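Local coordinates for extracellular solute-binding protein, family 5 (Chelativorans sp., PDB 6WM6), which binds EDTA and other aminopolycarboxylates in the periplasm, probably for uptake by an ABC transporter, at residues R324-T329 with E378-I383. Numbering follows the deposited sequence.
Sequences RKAVLT and EKAKGI
Ile383 lays its CG2 methyl against Ala326, 4.1 Å from Ala326 CB. Its other branch reaches tip to tip toward Thr329, and CD1 stops 3.7 Å from Thr329 OG1. Segments 324-329 and 378-383 run antiparallel at 174°, and their axes approach to 8.2 Å. Small residues permit this approach: Ala380 points its CB at Ala326, whose CB is turned to the side; their CA atoms are 4.3 Å apart, and Ala380 CB sits 3.3 Å from Ala326 O. No direct hydrogen bond joins the segments. Thr329 OG1 lies beside its backbone N (chi1 -62°) and donates back to Lys325 O at 2.8 Å, from above the carbonyl plane. That oxygen also accepts from Thr329 N. One water donates to Thr329 OG1 and accepts from Lys379 NZ, bridging the helices; the lysine chain bends at chi4 (-64°). Thr329 CG2 packs across the Lys379 methylenes, 4.0 Å from Lys379 CD. An alanine replacing Thr329 would remove OG1 and CG2, and would probably lose the water bridge and loosen the packing on Lys379 and Ile383. Helix 321-330 turns Val327 and Leu328 onto strand 305-311. Helix 377-386 packs on another side of helix 321-330, far from the chain centre.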
ATOM      1  N   ARG A 324      -3.722  27.173   7.095  1.00 16.95           N
ATOM      2  CA  ARG A 324      -3.358  25.762   7.241  1.00 17.28           C
ATOM      3  C   ARG A 324      -2.815  25.491   8.631  1.00 16.37           C
ATOM      4  O   ARG A 324      -3.266  24.556   9.323  1.00 16.56           O
ATOM      5  CB  ARG A 324      -2.326  25.349   6.195  1.00 17.49           C
ATOM      6  CG  ARG A 324      -2.846  25.469   4.774  1.00 17.52           C
ATOM      7  CD  ARG A 324      -2.015  24.665   3.770  1.00 17.77           C
ATOM      8  NE  ARG A 324      -0.587  24.973   3.650  1.00 17.16           N
ATOM      9  CZ  ARG A 324      -0.084  25.909   2.846  1.00 17.86           C
ATOM     10  NH1 ARG A 324      -0.888  26.688   2.137  1.00 18.94           N
ATOM     11  NH2 ARG A 324       1.227  26.048   2.757  1.00 18.59           N
ATOM     12  N   LYS A 325      -1.844  26.299   9.070  1.00 17.20           N
ATOM     13  CA  LYS A 325      -1.237  26.060  10.371  1.00 17.60           C
ATOM     14  C   LYS A 325      -2.232  26.253  11.502  1.00 18.13           C
ATOM     15  O   LYS A 325      -2.206  25.507  12.491  1.00 18.65           O
ATOM     16  CB  LYS A 325      -0.001  26.937  10.555  1.00 19.08           C
ATOM     17  CG  LYS A 325       1.122  26.526   9.625  1.00 19.72           C
ATOM     18  CD  LYS A 325       2.402  27.310   9.811  1.00 21.53           C
ATOM     19  CE  LYS A 325       3.458  26.712   8.898  1.00 26.06           C
ATOM     20  NZ  LYS A 325       4.798  27.336   9.025  1.00 33.58           N
ATOM     21  N   ALA A 326      -3.133  27.224  11.377  1.00 18.10           N
ATOM     22  CA  ALA A 326      -4.121  27.431  12.424  1.00 19.10           C
ATOM     23  C   ALA A 326      -5.064  26.244  12.527  1.00 17.96           C
ATOM     24  O   ALA A 326      -5.345  25.751  13.632  1.00 18.92           O
ATOM     25  CB  ALA A 326      -4.913  28.712  12.156  1.00 19.85           C
ATOM     26  N   VAL A 327      -5.542  25.746  11.389  1.00 17.17           N
ATOM     27  CA  VAL A 327      -6.412  24.568  11.397  1.00 18.91           C
ATOM     28  C   VAL A 327      -5.705  23.382  12.029  1.00 17.67           C
ATOM     29  O   VAL A 327      -6.272  22.681  12.886  1.00 18.20           O
ATOM     30  CB  VAL A 327      -6.915  24.270   9.971  1.00 19.08           C
ATOM     31  CG1 VAL A 327      -7.455  22.838   9.847  1.00 21.24           C
ATOM     32  CG2 VAL A 327      -7.959  25.311   9.571  1.00 20.27           C
ATOM     33  N   LEU A 328      -4.462  23.134  11.624  1.00 17.25           N
ATOM     34  CA  LEU A 328      -3.761  21.963  12.153  1.00 17.31           C
ATOM     35  C   LEU A 328      -3.487  22.097  13.645  1.00 18.97           C
ATOM     36  O   LEU A 328      -3.519  21.096  14.372  1.00 18.62           O
ATOM     37  CB  LEU A 328      -2.464  21.712  11.399  1.00 17.32           C
ATOM     38  CG  LEU A 328      -2.599  21.395   9.903  1.00 17.61           C
ATOM     39  CD1 LEU A 328      -1.260  20.950   9.353  1.00 17.84           C
ATOM     40  CD2 LEU A 328      -3.687  20.383   9.675  1.00 17.90           C
ATOM     41  N   THR A 329      -3.257  23.318  14.128  1.00 18.69           N
ATOM     42  CA  THR A 329      -3.005  23.538  15.548  1.00 18.34           C
ATOM     43  C   THR A 329      -4.271  23.332  16.372  1.00 19.59           C
ATOM     44  O   THR A 329      -4.209  22.797  17.489  1.00 19.58           O
ATOM     45  CB  THR A 329      -2.442  24.942  15.721  1.00 18.37           C
ATOM     46  OG1 THR A 329      -1.197  25.050  15.026  1.00 19.54           O
ATOM     47  CG2 THR A 329      -2.195  25.293  17.197  1.00 19.99           C
ATOM     48  N   GLU A 378      -6.315  28.695  21.411  1.00 26.38           N
ATOM     49  CA  GLU A 378      -5.773  30.037  21.605  1.00 26.21           C
ATOM     50  C   GLU A 378      -4.538  30.266  20.742  1.00 26.55           C
ATOM     51  O   GLU A 378      -4.370  31.344  20.161  1.00 26.26           O
ATOM     52  CB  GLU A 378      -5.507  30.303  23.084  1.00 37.95           C
ATOM     53  CG  GLU A 378      -6.789  30.421  23.918  1.00 55.08           C
ATOM     54  CD  GLU A 378      -7.794  31.406  23.332  1.00 66.31           C
ATOM     55  OE1 GLU A 378      -7.386  32.529  22.964  1.00 70.58           O
ATOM     56  OE2 GLU A 378      -8.988  31.046  23.221  1.00 66.25           O
ATOM     57  N   LYS A 379      -3.685  29.248  20.596  1.00 25.30           N
ATOM     58  CA  LYS A 379      -2.544  29.401  19.696  1.00 24.01           C
ATOM     59  C   LYS A 379      -3.010  29.527  18.248  1.00 22.62           C
ATOM     60  O   LYS A 379      -2.486  30.362  17.493  1.00 23.22           O
ATOM     61  CB  LYS A 379      -1.575  28.229  19.867  1.00 24.00           C
ATOM     62  CG  LYS A 379      -0.334  28.332  19.008  1.00 28.28           C
ATOM     63  CD  LYS A 379       0.637  27.190  19.279  1.00 40.44           C
ATOM     64  CE  LYS A 379       2.064  27.557  18.895  1.00 66.23           C
ATOM     65  NZ  LYS A 379       2.232  27.804  17.435  1.00 75.19           N
ATOM     66  N   ALA A 380      -3.987  28.701  17.845  1.00 21.07           N
ATOM     67  CA  ALA A 380      -4.517  28.788  16.491  1.00 20.61           C
ATOM     68  C   ALA A 380      -5.099  30.169  16.212  1.00 23.06           C
ATOM     69  O   ALA A 380      -4.881  30.743  15.129  1.00 20.97           O
ATOM     70  CB  ALA A 380      -5.582  27.713  16.300  1.00 20.92           C
ATOM     71  N   LYS A 381      -5.857  30.725  17.168  1.00 21.73           N
ATOM     72  CA  LYS A 381      -6.404  32.067  16.984  1.00 22.44           C
ATOM     73  C   LYS A 381      -5.285  33.088  16.854  1.00 24.07           C
ATOM     74  O   LYS A 381      -5.401  34.037  16.073  1.00 24.78           O
ATOM     75  CB  LYS A 381      -7.317  32.426  18.154  1.00 22.57           C
ATOM     76  CG  LYS A 381      -8.672  31.771  18.117  1.00 26.67           C
ATOM     77  CD  LYS A 381      -9.474  32.158  19.362  1.00 40.06           C
ATOM     78  CE  LYS A 381     -10.896  31.629  19.328  1.00 59.21           C
ATOM     79  NZ  LYS A 381     -11.608  31.954  20.598  1.00 63.61           N
ATOM     80  N   GLY A 382      -4.197  32.908  17.605  1.00 22.62           N
ATOM     81  CA  GLY A 382      -3.064  33.810  17.482  1.00 25.39           C
ATOM     82  C   GLY A 382      -2.432  33.763  16.107  1.00 23.21           C
ATOM     83  O   GLY A 382      -2.090  34.795  15.532  1.00 23.27           O
ATOM     84  N   ILE A 383      -2.269  32.557  15.556  1.00 21.20           N
ATOM     85  CA  ILE A 383      -1.740  32.418  14.201  1.00 21.04           C
ATOM     86  C   ILE A 383      -2.607  33.195  13.223  1.00 21.15           C
ATOM     87  O   ILE A 383      -2.106  33.900  12.338  1.00 21.53           O
ATOM     88  CB  ILE A 383      -1.652  30.921  13.823  1.00 20.48           C
ATOM     89  CG1 ILE A 383      -0.585  30.232  14.690  1.00 21.72           C
ATOM     90  CG2 ILE A 383      -1.329  30.760  12.358  1.00 22.02           C
ATOM     91  CD1 ILE A 383      -0.641  28.708  14.635  1.00 23.51           C
TER
HETATM   92  O   HOH W   1       1.372  25.673  15.737  1.00 22.63           O